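Long-range contacts in 6-phosphogluconolactonase (PDB 3CSS), which probably hydrolyses 6-phosphogluconolactone to 6-phosphogluconate, the second step of the oxidative pentose phosphate pathway: residues Pro38-Leu43 and Pro154-Val159; Gln70-Asp75 and Val202-Thr207; Glu55-Asp60 and Leu95-Pro100. All coordinates share one frame; numbering follows the deposited sequence.

Contact 1: residues Pro38-Leu43 and Pro154-Val159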
ATOM      1  N   PRO A  38      15.631  -4.640   9.941  1.00 24.88           N
ATOM      2  CA  PRO A  38      14.207  -4.955   9.870  1.00 23.66           C
ATOM      3  C   PRO A  38      13.695  -5.286   8.468  1.00 22.86           C
ATOM      4  O   PRO A  38      14.326  -4.951   7.476  1.00 22.13           O
ATOM      5  CB  PRO A  38      13.543  -3.665  10.356  1.00 24.11           C
ATOM      6  CG  PRO A  38      14.468  -2.602   9.943  1.00 24.48           C
ATOM      7  CD  PRO A  38      15.857  -3.198  10.140  1.00 24.65           C
ATOM      8  N   VAL A  39      12.555  -5.964   8.430  1.00 22.48           N
ATOM      9  CA  VAL A  39      11.737  -6.076   7.220  1.00 22.18           C
ATOM     10  C   VAL A  39      11.001  -4.741   7.047  1.00 21.67           C
ATOM     11  O   VAL A  39      10.413  -4.223   7.998  1.00 22.53           O
ATOM     12  CB  VAL A  39      10.730  -7.257   7.374  1.00 22.44           C
ATOM     13  CG1 VAL A  39       9.610  -7.210   6.334  1.00 23.66           C
ATOM     14  CG2 VAL A  39      11.488  -8.574   7.295  1.00 23.27           C
ATOM     15  N   VAL A  40      11.036  -4.165   5.851  1.00 20.16           N
ATOM     16  CA  VAL A  40      10.303  -2.930   5.599  1.00 19.22           C
ATOM     17  C   VAL A  40       8.913  -3.310   5.086  1.00 18.46           C
ATOM     18  O   VAL A  40       8.804  -3.972   4.057  1.00 17.88           O
ATOM     19  CB  VAL A  40      11.027  -2.017   4.565  1.00 18.83           C
ATOM     20  CG1 VAL A  40      10.292  -0.718   4.429  1.00 19.21           C
ATOM     21  CG2 VAL A  40      12.460  -1.764   4.979  1.00 20.45           C
ATOM     22  N   LEU A  41       7.874  -2.889   5.811  1.00 18.36           N
ATOM     23  CA  LEU A  41       6.472  -3.217   5.491  1.00 18.77           C
ATOM     24  C   LEU A  41       5.718  -1.924   5.200  1.00 18.47           C
ATOM     25  O   LEU A  41       5.687  -1.041   6.052  1.00 19.36           O
ATOM     26  CB  LEU A  41       5.820  -3.960   6.673  1.00 19.04           C
ATOM     27  CG  LEU A  41       4.331  -4.364   6.583  1.00 19.29           C
ATOM     28  CD1 LEU A  41       4.089  -5.266   5.395  1.00 19.82           C
ATOM     29  CD2 LEU A  41       3.841  -5.014   7.907  1.00 20.55           C
ATOM     30  N   ALA A  42       5.103  -1.829   4.021  1.00 18.53           N
ATOM     31  CA  ALA A  42       4.228  -0.711   3.695  1.00 18.26           C
ATOM     32  C   ALA A  42       2.787  -1.136   3.932  1.00 18.47           C
ATOM     33  O   ALA A  42       2.265  -2.072   3.279  1.00 18.56           O
ATOM     34  CB  ALA A  42       4.410  -0.268   2.240  1.00 18.30           C
ATOM     35  N   LEU A  43       2.151  -0.440   4.856  1.00 18.52           N
ATOM     36  CA  LEU A  43       0.790  -0.712   5.265  1.00 18.22           C
ATOM     37  C   LEU A  43      -0.197  -0.162   4.284  1.00 18.55           C
ATOM     38  O   LEU A  43       0.016   0.925   3.712  1.00 17.74           O
ATOM     39  CB  LEU A  43       0.533  -0.059   6.624  1.00 18.44           C
ATOM     40  CG  LEU A  43       1.392  -0.551   7.770  1.00 19.94           C
ATOM     41  CD1 LEU A  43       1.080   0.273   8.995  1.00 24.94           C
ATOM     42  CD2 LEU A  43       1.205  -2.051   8.002  1.00 22.12           C
ATOM     43  N   PRO A 154      13.448   3.695  -2.455  1.00 18.38           N
ATOM     44  CA  PRO A 154      13.455   2.818  -1.295  1.00 18.41           C
ATOM     45  C   PRO A 154      13.024   1.420  -1.723  1.00 17.92           C
ATOM     46  O   PRO A 154      12.150   1.275  -2.579  1.00 18.94           O
ATOM     47  CB  PRO A 154      12.452   3.466  -0.335  1.00 18.70           C
ATOM     48  CG  PRO A 154      11.542   4.253  -1.175  1.00 19.74           C
ATOM     49  CD  PRO A 154      12.355   4.686  -2.390  1.00 17.96           C
ATOM     50  N   VAL A 155      13.702   0.412  -1.183  1.00 18.29           N
ATOM     51  CA  VAL A 155      13.405  -0.985  -1.481  1.00 17.91           C
ATOM     52  C   VAL A 155      12.574  -1.528  -0.339  1.00 17.95           C
ATOM     53  O   VAL A 155      13.058  -1.711   0.784  1.00 17.93           O
ATOM     54  CB  VAL A 155      14.683  -1.817  -1.696  1.00 17.68           C
ATOM     55  CG1 VAL A 155      14.326  -3.269  -1.969  1.00 18.11           C
ATOM     56  CG2 VAL A 155      15.503  -1.216  -2.843  1.00 18.66           C
ATOM     57  N   VAL A 156      11.292  -1.725  -0.618  1.00 17.10           N
ATOM     58  CA  VAL A 156      10.361  -2.221   0.388  1.00 16.72           C
ATOM     59  C   VAL A 156      10.310  -3.748   0.321  1.00 16.63           C
ATOM     60  O   VAL A 156      10.194  -4.317  -0.759  1.00 17.01           O
ATOM     61  CB  VAL A 156       8.969  -1.590   0.185  1.00 17.23           C
ATOM     62  CG1 VAL A 156       7.977  -2.156   1.182  1.00 15.86           C
ATOM     63  CG2 VAL A 156       9.074  -0.076   0.276  1.00 18.14           C
ATOM     64  N   ASP A 157      10.364  -4.421   1.466  1.00 15.75           N
ATOM     65  CA  ASP A 157      10.275  -5.894   1.487  1.00 16.37           C
ATOM     66  C   ASP A 157       8.864  -6.417   1.170  1.00 16.24           C
ATOM     67  O   ASP A 157       8.688  -7.331   0.347  1.00 16.17           O
ATOM     68  CB  ASP A 157      10.749  -6.461   2.830  1.00 16.24           C
ATOM     69  CG  ASP A 157      12.230  -6.252   3.047  1.00 17.82           C
ATOM     70  OD1 ASP A 157      13.013  -6.987   2.407  1.00 19.72           O
ATOM     71  OD2 ASP A 157      12.596  -5.331   3.799  1.00 18.42           O
ATOM     72  N   ILE A 158       7.869  -5.824   1.810  1.00 16.16           N
ATOM     73  CA  ILE A 158       6.474  -6.204   1.603  1.00 16.20           C
ATOM     74  C   ILE A 158       5.609  -4.964   1.493  1.00 15.43           C
ATOM     75  O   ILE A 158       5.567  -4.153   2.419  1.00 15.94           O
ATOM     76  CB  ILE A 158       5.920  -7.072   2.767  1.00 16.84           C
ATOM     77  CG1 ILE A 158       6.750  -8.341   2.925  1.00 19.36           C
ATOM     78  CG2 ILE A 158       4.399  -7.372   2.547  1.00 16.46           C
ATOM     79  CD1 ILE A 158       6.416  -9.131   4.162  1.00 21.35           C
ATOM     80  N   VAL A 159       4.933  -4.830   0.352  1.00 15.21           N
ATOM     81  CA  VAL A 159       3.905  -3.810   0.148  1.00 14.85           C
ATOM     82  C   VAL A 159       2.538  -4.475   0.225  1.00 14.77           C
ATOM     83  O   VAL A 159       2.202  -5.329  -0.603  1.00 14.67           O
ATOM     84  CB  VAL A 159       4.055  -3.037  -1.203  1.00 14.55           C
ATOM     85  CG1 VAL A 159       2.924  -1.991  -1.344  1.00 15.32           C
ATOM     86  CG2 VAL A 159       5.454  -2.390  -1.340  1.00 16.94           C
TER

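Contact 2: residues Gln70-Asp75 and Val202-Thr207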
ATOM      1  N   GLN A  70      10.071  -2.415  10.062  1.00 20.37           N
ATOM      2  CA  GLN A  70       9.999  -0.970   9.883  1.00 20.25           C
ATOM      3  C   GLN A  70       8.737  -0.682   9.070  1.00 19.65           C
ATOM      4  O   GLN A  70       8.635  -1.122   7.916  1.00 20.15           O
ATOM      5  CB  GLN A  70      11.229  -0.452   9.148  1.00 20.61           C
ATOM      6  CG  GLN A  70      11.178   1.050   8.844  1.00 20.99           C
ATOM      7  CD  GLN A  70      12.440   1.537   8.172  1.00 22.78           C
ATOM      8  OE1 GLN A  70      12.847   0.999   7.150  1.00 22.03           O
ATOM      9  NE2 GLN A  70      13.072   2.553   8.755  1.00 21.63           N
ATOM     10  N   PHE A  71       7.808   0.056   9.681  1.00 19.68           N
ATOM     11  CA  PHE A  71       6.486   0.338   9.116  1.00 19.12           C
ATOM     12  C   PHE A  71       6.467   1.698   8.414  1.00 19.19           C
ATOM     13  O   PHE A  71       6.942   2.716   8.958  1.00 19.54           O
ATOM     14  CB  PHE A  71       5.407   0.378  10.203  1.00 18.97           C
ATOM     15  CG  PHE A  71       5.151  -0.930  10.879  1.00 19.03           C
ATOM     16  CD1 PHE A  71       4.164  -1.774  10.408  1.00 20.30           C
ATOM     17  CD2 PHE A  71       5.874  -1.302  12.002  1.00 19.87           C
ATOM     18  CE1 PHE A  71       3.892  -2.980  11.025  1.00 20.74           C
ATOM     19  CE2 PHE A  71       5.618  -2.520  12.636  1.00 20.57           C
ATOM     20  CZ  PHE A  71       4.620  -3.361  12.142  1.00 20.30           C
ATOM     21  N   ILE A  72       5.875   1.710   7.232  1.00 18.39           N
ATOM     22  CA  ILE A  72       5.548   2.929   6.510  1.00 18.09           C
ATOM     23  C   ILE A  72       4.114   2.823   6.014  1.00 18.24           C
ATOM     24  O   ILE A  72       3.576   1.728   5.871  1.00 19.13           O
ATOM     25  CB  ILE A  72       6.517   3.212   5.327  1.00 18.48           C
ATOM     26  CG1 ILE A  72       6.256   2.290   4.119  1.00 17.65           C
ATOM     27  CG2 ILE A  72       8.017   3.086   5.797  1.00 17.64           C
ATOM     28  CD1 ILE A  72       7.124   2.653   2.880  1.00 19.12           C
ATOM     29  N   LEU A  73       3.496   3.972   5.773  1.00 18.69           N
ATOM     30  CA  LEU A  73       2.175   3.992   5.152  1.00 19.31           C
ATOM     31  C   LEU A  73       2.373   4.050   3.635  1.00 18.97           C
ATOM     32  O   LEU A  73       3.013   4.956   3.095  1.00 18.48           O
ATOM     33  CB  LEU A  73       1.356   5.196   5.622  1.00 19.63           C
ATOM     34  CG  LEU A  73       0.928   5.235   7.089  1.00 21.18           C
ATOM     35  CD1 LEU A  73       0.362   6.625   7.394  1.00 24.12           C
ATOM     36  CD2 LEU A  73      -0.092   4.153   7.400  1.00 21.92           C
ATOM     37  N   GLY A  74       1.842   3.056   2.936  1.00 20.90           N
ATOM     38  CA  GLY A  74       1.904   3.048   1.472  1.00 21.40           C
ATOM     39  C   GLY A  74       1.078   4.126   0.765  1.00 22.73           C
ATOM     40  O   GLY A  74       1.395   4.514  -0.349  1.00 23.62           O
ATOM     41  N   ASP A  75       0.030   4.599   1.425  1.00 22.76           N
ATOM     42  CA  ASP A  75      -0.698   5.771   1.005  1.00 23.80           C
ATOM     43  C   ASP A  75      -1.442   6.327   2.189  1.00 23.53           C
ATOM     44  O   ASP A  75      -1.629   5.644   3.203  1.00 24.83           O
ATOM     45  CB  ASP A  75      -1.652   5.485  -0.157  1.00 23.93           C
ATOM     46  CG  ASP A  75      -2.899   4.702   0.257  1.00 26.03           C
ATOM     47  OD1 ASP A  75      -2.780   3.513   0.649  1.00 28.08           O
ATOM     48  OD2 ASP A  75      -4.013   5.258   0.124  1.00 30.15           O
ATOM     49  N   VAL A 202      -1.463  11.268  -0.544  1.00 16.26           N
ATOM     50  CA  VAL A 202      -0.125  10.927  -0.975  1.00 15.77           C
ATOM     51  C   VAL A 202      -0.058   9.410  -1.112  1.00 16.39           C
ATOM     52  O   VAL A 202      -0.792   8.672  -0.427  1.00 15.63           O
ATOM     53  CB  VAL A 202       0.968  11.450  -0.029  1.00 17.17           C
ATOM     54  CG1 VAL A 202       0.966  12.981  -0.031  1.00 15.89           C
ATOM     55  CG2 VAL A 202       0.776  10.938   1.356  1.00 16.27           C
ATOM     56  N   THR A 203       0.804   8.963  -2.018  1.00 15.74           N
ATOM     57  CA  THR A 203       0.945   7.541  -2.305  1.00 14.79           C
ATOM     58  C   THR A 203       2.379   7.207  -2.707  1.00 14.56           C
ATOM     59  O   THR A 203       3.042   8.002  -3.358  1.00 13.48           O
ATOM     60  CB  THR A 203      -0.045   7.094  -3.440  1.00 15.82           C
ATOM     61  OG1 THR A 203      -0.006   5.670  -3.577  1.00 15.27           O
ATOM     62  CG2 THR A 203       0.254   7.786  -4.773  1.00 14.41           C
ATOM     63  N   LEU A 204       2.846   6.032  -2.302  1.00 15.02           N
ATOM     64  CA  LEU A 204       3.982   5.432  -2.962  1.00 15.35           C
ATOM     65  C   LEU A 204       3.661   5.362  -4.455  1.00 15.27           C
ATOM     66  O   LEU A 204       2.505   5.131  -4.851  1.00 15.22           O
ATOM     67  CB  LEU A 204       4.280   4.051  -2.390  1.00 16.31           C
ATOM     68  CG  LEU A 204       4.736   3.981  -0.932  1.00 16.02           C
ATOM     69  CD1 LEU A 204       4.994   2.536  -0.505  1.00 16.32           C
ATOM     70  CD2 LEU A 204       5.953   4.907  -0.670  1.00 17.97           C
ATOM     71  N   SER A 205       4.682   5.588  -5.279  1.00 15.02           N
ATOM     72  CA  SER A 205       4.509   5.587  -6.719  1.00 15.18           C
ATOM     73  C   SER A 205       4.511   4.178  -7.275  1.00 14.85           C
ATOM     74  O   SER A 205       4.905   3.238  -6.603  1.00 15.31           O
ATOM     75  CB  SER A 205       5.639   6.393  -7.366  1.00 14.93           C
ATOM     76  OG  SER A 205       6.890   5.760  -7.108  1.00 15.81           O
ATOM     77  N   LYS A 206       4.071   4.035  -8.521  1.00 15.42           N
ATOM     78  CA  LYS A 206       4.160   2.754  -9.224  1.00 15.89           C
ATOM     79  C   LYS A 206       5.568   2.174  -9.134  1.00 16.27           C
ATOM     80  O   LYS A 206       5.744   0.982  -8.923  1.00 16.95           O
ATOM     81  CB  LYS A 206       3.756   2.917 -10.693  1.00 17.02           C
ATOM     82  CG  LYS A 206       2.314   3.287 -10.893  1.00 16.54           C
ATOM     83  CD  LYS A 206       1.901   3.320 -12.371  1.00 19.65           C
ATOM     84  CE  LYS A 206       2.666   4.341 -13.156  1.00 20.73           C
ATOM     85  NZ  LYS A 206       2.251   4.314 -14.614  1.00 22.98           N
ATOM     86  N   THR A 207       6.571   3.032  -9.320  1.00 16.76           N
ATOM     87  CA  THR A 207       7.985   2.624  -9.298  1.00 17.46           C
ATOM     88  C   THR A 207       8.367   1.920  -8.004  1.00 16.79           C
ATOM     89  O   THR A 207       8.985   0.852  -8.014  1.00 16.54           O
ATOM     90  CB  THR A 207       8.899   3.847  -9.502  1.00 18.46           C
ATOM     91  OG1 THR A 207       8.482   4.554 -10.674  1.00 23.25           O
ATOM     92  CG2 THR A 207      10.349   3.400  -9.688  1.00 20.80           C
TER

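Contact 3: residues Glu55-Asp60 and Leu95-Pro100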
ATOM      1  N   GLU A  55      -4.680  -8.902  14.205  1.00 20.98           N
ATOM      2  CA  GLU A  55      -4.107 -10.230  14.404  0.50 21.33           C
ATOM      3  C   GLU A  55      -2.606 -10.142  14.688  1.00 21.38           C
ATOM      4  O   GLU A  55      -2.106 -10.813  15.582  1.00 21.48           O
ATOM      5  CB  GLU A  55      -4.374 -11.137  13.211  0.50 21.84           C
ATOM      6  CG  GLU A  55      -3.930 -12.571  13.444  0.50 23.21           C
ATOM      7  CD  GLU A  55      -4.602 -13.521  12.515  0.50 26.60           C
ATOM      8  OE1 GLU A  55      -5.445 -13.055  11.712  0.50 29.24           O
ATOM      9  OE2 GLU A  55      -4.298 -14.731  12.592  0.50 28.08           O
ATOM     10  N   LEU A  56      -1.882  -9.312  13.937  1.00 21.44           N
ATOM     11  CA  LEU A  56      -0.471  -9.056  14.254  1.00 21.69           C
ATOM     12  C   LEU A  56      -0.291  -8.524  15.683  1.00 21.78           C
ATOM     13  O   LEU A  56       0.645  -8.905  16.405  1.00 21.80           O
ATOM     14  CB  LEU A  56       0.119  -8.049  13.271  1.00 21.70           C
ATOM     15  CG  LEU A  56       0.274  -8.534  11.829  1.00 21.79           C
ATOM     16  CD1 LEU A  56       0.623  -7.333  10.917  1.00 22.41           C
ATOM     17  CD2 LEU A  56       1.332  -9.658  11.704  1.00 22.95           C
ATOM     18  N   HIS A  57      -1.188  -7.643  16.102  1.00 21.77           N
ATOM     19  CA  HIS A  57      -1.113  -7.095  17.461  1.00 21.92           C
ATOM     20  C   HIS A  57      -1.272  -8.175  18.548  1.00 22.47           C
ATOM     21  O   HIS A  57      -0.576  -8.149  19.577  1.00 21.86           O
ATOM     22  CB  HIS A  57      -2.155  -6.011  17.665  1.00 21.80           C
ATOM     23  CG  HIS A  57      -2.052  -5.338  18.996  1.00 20.77           C
ATOM     24  ND1 HIS A  57      -2.667  -5.840  20.121  1.00 20.53           N
ATOM     25  CD2 HIS A  57      -1.375  -4.235  19.393  1.00 20.79           C
ATOM     26  CE1 HIS A  57      -2.396  -5.052  21.151  1.00 20.51           C
ATOM     27  NE2 HIS A  57      -1.618  -4.067  20.731  1.00 20.81           N
ATOM     28  N   GLU A  58      -2.195  -9.107  18.314  1.00 23.22           N
ATOM     29  CA  GLU A  58      -2.473 -10.159  19.280  1.00 24.28           C
ATOM     30  C   GLU A  58      -1.426 -11.261  19.304  1.00 24.72           C
ATOM     31  O   GLU A  58      -1.131 -11.795  20.372  1.00 24.26           O
ATOM     32  CB  GLU A  58      -3.850 -10.757  19.010  1.00 24.39           C
ATOM     33  CG  GLU A  58      -4.971  -9.762  19.202  1.00 25.24           C
ATOM     34  CD  GLU A  58      -4.865  -9.037  20.546  1.00 27.09           C
ATOM     35  OE1 GLU A  58      -4.866  -9.742  21.589  1.00 25.17           O
ATOM     36  OE2 GLU A  58      -4.773  -7.780  20.554  1.00 25.55           O
ATOM     37  N   LYS A  59      -0.856 -11.587  18.146  1.00 24.85           N
ATOM     38  CA  LYS A  59      -0.018 -12.779  18.004  1.00 26.07           C
ATOM     39  C   LYS A  59       1.484 -12.498  17.910  1.00 26.08           C
ATOM     40  O   LYS A  59       2.292 -13.319  18.349  1.00 26.79           O
ATOM     41  CB  LYS A  59      -0.441 -13.577  16.770  1.00 26.66           C
ATOM     42  CG  LYS A  59      -1.906 -14.016  16.726  1.00 29.13           C
ATOM     43  CD  LYS A  59      -2.277 -14.929  17.878  1.00 31.96           C
ATOM     44  CE  LYS A  59      -3.686 -15.487  17.718  1.00 33.86           C
ATOM     45  NZ  LYS A  59      -4.172 -16.171  18.944  1.00 34.60           N
ATOM     46  N   ASP A  60       1.866 -11.361  17.330  1.00 25.70           N
ATOM     47  CA  ASP A  60       3.254 -11.134  16.933  1.00 25.57           C
ATOM     48  C   ASP A  60       3.874  -9.877  17.529  1.00 25.41           C
ATOM     49  O   ASP A  60       4.916  -9.400  17.042  1.00 25.04           O
ATOM     50  CB  ASP A  60       3.316 -11.051  15.411  1.00 25.98           C
ATOM     51  CG  ASP A  60       2.663 -12.241  14.738  1.00 26.42           C
ATOM     52  OD1 ASP A  60       3.037 -13.394  15.044  1.00 28.11           O
ATOM     53  OD2 ASP A  60       1.770 -12.026  13.896  1.00 27.71           O
ATOM     54  N   LEU A  95      -2.916  -1.612  15.831  1.00 24.88           N
ATOM     55  CA  LEU A  95      -1.580  -2.188  15.997  1.00 25.02           C
ATOM     56  C   LEU A  95      -0.477  -1.242  16.480  1.00 25.19           C
ATOM     57  O   LEU A  95       0.249  -1.566  17.427  1.00 25.49           O
ATOM     58  CB  LEU A  95      -1.157  -2.846  14.671  1.00 25.46           C
ATOM     59  CG  LEU A  95       0.303  -3.290  14.535  1.00 25.02           C
ATOM     60  CD1 LEU A  95       0.611  -4.448  15.501  1.00 26.10           C
ATOM     61  CD2 LEU A  95       0.649  -3.671  13.115  1.00 25.71           C
ATOM     62  N   LEU A  96      -0.318  -0.093  15.822  1.00 25.47           N
ATOM     63  CA  LEU A  96       0.880   0.727  16.009  1.00 25.36           C
ATOM     64  C   LEU A  96       0.930   1.410  17.365  1.00 25.61           C
ATOM     65  O   LEU A  96       1.989   1.866  17.805  1.00 26.27           O
ATOM     66  CB  LEU A  96       1.040   1.761  14.868  1.00 25.78           C
ATOM     67  CG  LEU A  96       1.106   1.211  13.445  1.00 25.33           C
ATOM     68  CD1 LEU A  96       1.310   2.336  12.446  1.00 26.87           C
ATOM     69  CD2 LEU A  96       2.250   0.200  13.308  1.00 26.38           C
ATOM     70  N   ARG A  97      -0.206   1.457  18.057  1.00 25.23           N
ATOM     71  CA  ARG A  97      -0.226   1.979  19.425  1.00 25.94           C
ATOM     72  C   ARG A  97       0.808   1.275  20.326  1.00 26.31           C
ATOM     73  O   ARG A  97       1.338   1.893  21.260  1.00 26.77           O
ATOM     74  CB  ARG A  97      -1.641   1.883  20.014  1.00 25.72           C
ATOM     75  CG  ARG A  97      -2.212   0.475  20.089  1.00 27.20           C
ATOM     76  CD  ARG A  97      -3.698   0.488  20.367  1.00 28.33           C
ATOM     77  NE  ARG A  97      -4.279  -0.859  20.360  1.00 28.30           N
ATOM     78  CZ  ARG A  97      -4.374  -1.660  21.420  1.00 27.70           C
ATOM     79  NH1 ARG A  97      -3.904  -1.289  22.596  1.00 26.22           N
ATOM     80  NH2 ARG A  97      -4.925  -2.864  21.288  1.00 28.02           N
ATOM     81  N   ASP A  98       1.106   0.004  20.052  1.00 26.35           N
ATOM     82  CA  ASP A  98       2.043  -0.771  20.876  1.00 26.68           C
ATOM     83  C   ASP A  98       3.337  -1.155  20.144  1.00 27.22           C
ATOM     84  O   ASP A  98       4.093  -2.006  20.624  1.00 27.38           O
ATOM     85  CB  ASP A  98       1.338  -2.009  21.440  1.00 26.48           C
ATOM     86  CG  ASP A  98       0.244  -1.649  22.436  1.00 25.82           C
ATOM     87  OD1 ASP A  98       0.465  -0.746  23.286  1.00 26.45           O
ATOM     88  OD2 ASP A  98      -0.840  -2.268  22.393  1.00 25.99           O
ATOM     89  N   VAL A  99       3.591  -0.499  19.011  1.00 27.32           N
ATOM     90  CA  VAL A  99       4.839  -0.641  18.257  1.00 27.56           C
ATOM     91  C   VAL A  99       5.720   0.566  18.590  1.00 28.07           C
ATOM     92  O   VAL A  99       5.226   1.699  18.669  1.00 28.11           O
ATOM     93  CB  VAL A  99       4.590  -0.717  16.713  1.00 27.79           C
ATOM     94  CG1 VAL A  99       5.906  -0.718  15.943  1.00 27.20           C
ATOM     95  CG2 VAL A  99       3.768  -1.965  16.346  1.00 27.18           C
ATOM     96  N   PRO A 100       7.028   0.337  18.809  1.00 28.07           N
ATOM     97  CA  PRO A 100       7.920   1.458  19.116  1.00 28.38           C
ATOM     98  C   PRO A 100       7.901   2.523  18.026  1.00 28.47           C
ATOM     99  O   PRO A 100       7.918   2.190  16.836  1.00 28.03           O
ATOM    100  CB  PRO A 100       9.299   0.795  19.237  1.00 28.56           C
ATOM    101  CG  PRO A 100       9.018  -0.646  19.516  1.00 27.84           C
ATOM    102  CD  PRO A 100       7.753  -0.944  18.757  1.00 28.53           C
TER

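Contact 1: residues Pro38-Leu43 and Pro154-Val159
The one flat side-chain group here, the carboxylate of Asp157, meets the backbone of Val40 and Val39: its OD2 takes the backbone N-H of Val40 on the anti side, 16° out of the carboxylate plane, while Val39 CA lies 3.6 Å from the same OD2. That bond, Val40 N to Asp157 OD2, is 2.8 Å long and almost straight at 178°. Asp157 CG is turned anti to its own carbonyl carbon (chi1 -67°), which lays the carboxylate beside the Val40 amide, where a strand partner's carbonyl would otherwise sit. Val40 O then accepts Ile158 N at 3.1 Å and, weakly, Asp157 N. One step on, Ala42 N binds Ile158 O at 2.9 Å, continuing the parallel pairing of strands 39-43 and 158-162 in the middle of the Rossmann-like sheet of this family. On the face carrying Leu41 and Ile158, Leu41 CD1 presses on Ile158 CG2 at 3.6 Å, and Ile25 and Ala28 of helix 14-30 touch Ile158 as well. On the face of Ala42 and Val159, Ala42 CB meets Val159 CG1 at 4.2 Å. Val156 CG1, ahead of Ile158 in its own segment, packs against Ala42 CB across the contact and comes within 3.5 Å of Val40 O.

Contact 2: residues Gln70-Asp75 and Val202-Thr207
Strands 69-77 and 201-204 meet antiparallel around Asp75 and Thr203, a non-hydrogen-bonded pair with CA atoms 4.1 Å apart, and Leu204 N gives a 2.9 Å bond to Gly74 O. This is where the mixed sheet of the fold changes sense: strand 69-77 is parallel to strand 39-43 on its other side, and 201-204 runs against it. Gly74 lies at a break in its strand, with helix-like backbone angles (phi -68°, psi -25°), and the Leu204 side chain covers it, CG 3.4 Å from Gly74 O and CD1 3.7 Å from Gly74 CA. The Ile72 and Leu204 side chains cross at about a right angle, their CD1 atoms 4.0 Å apart, and Leu137 of helix 123-140 touches both side chains. Asp75 CG sits between its backbone N and carbonyl carbon (chi1 74°), which leads the carboxylate away from strand 201-204, and OD2 bonds to Ser171 OG. Thr203 is tied to the same loop, since its OG1 pairs with Ser171 N; the hydroxyl also donates to Leu204 O. Beside this pair, Asp75 CA approaches Val202 O to 3.2 Å in a bent CA-H...O contact.

Contact 3: residues Glu55-Asp60 and Leu95-Pro100
Asp98 OD2 is gripped by two groups, His57 and Arg97. His57 NE2 donates to it over 2.6 Å, nearly straight at 170°; the oxygen uses its anti lone pair and lies in the plane of the imidazole, although the ring and carboxylate planes are turned well away from coplanar. Arg97 NH1, 3.2 Å from the same Asp98 OD2, makes a salt bridge by charge alone, because the oxygen lies well out of the guanidinium plane and no N-H points at it. The guanidinium instead lies over one face of His57, planes 27° apart, with Arg97 NH2 3.3 Å above His57 CE1. Arg97 NE binds Lys93 O, one turn back in helix 87-96, which helps hold the stacked group in place. At the other nitrogen, His57 ND1 donates to Glu58 OE2 at 2.9 Å, so both ring nitrogens bond to carboxylates and the rotation of the ring is fixed. With N-H groups directed at two acids, the imidazole is probably protonated, and the carboxylates of Asp98 and Glu58 would offset the like charge of the guanidinium stacked on it. His57 CG is anti to the backbone N (chi1 -175°), an orientation that carries the ring out from helix 50-59 across to the turn Leu96-Val99. Below it the contact becomes apolar: Leu95 CD1 packs 3.8 Å from His57 CB and also reaches Leu56 CB. The whole joins helix 50-59 to the last part of helix 87-96 and the turn after it, with Leu61 and Leu64 of helix 61-65 touching Asp98 and Leu95, and Phe71 of strand 69-77 lying against Leu95 from the sheet.

How the contacts relate
Contacts 1 and 2 belong to the same mixed sheet, their centres about 9 Å apart, and join through neighbouring strands 39-43 and 69-77, where Val39 O and Gln70 N probably bond. Together they span the sheet order 158-162, 39-43, 69-77, 201-204. Contact 3 lies outside the sheet, its centre about 17 Å from that of contact 1 and 20 Å from that of contact 2, between two helices that follow those central strands. Leu43 meets Leu96, and Phe71 packs on Leu95, Leu96 and Val99, so the end of contact 3 at 95-100 rests on the strands. Along the chain contact 3 is nested within contact 1, whereas contact 2 alternates with both, which interlocks early and late parts of one domain.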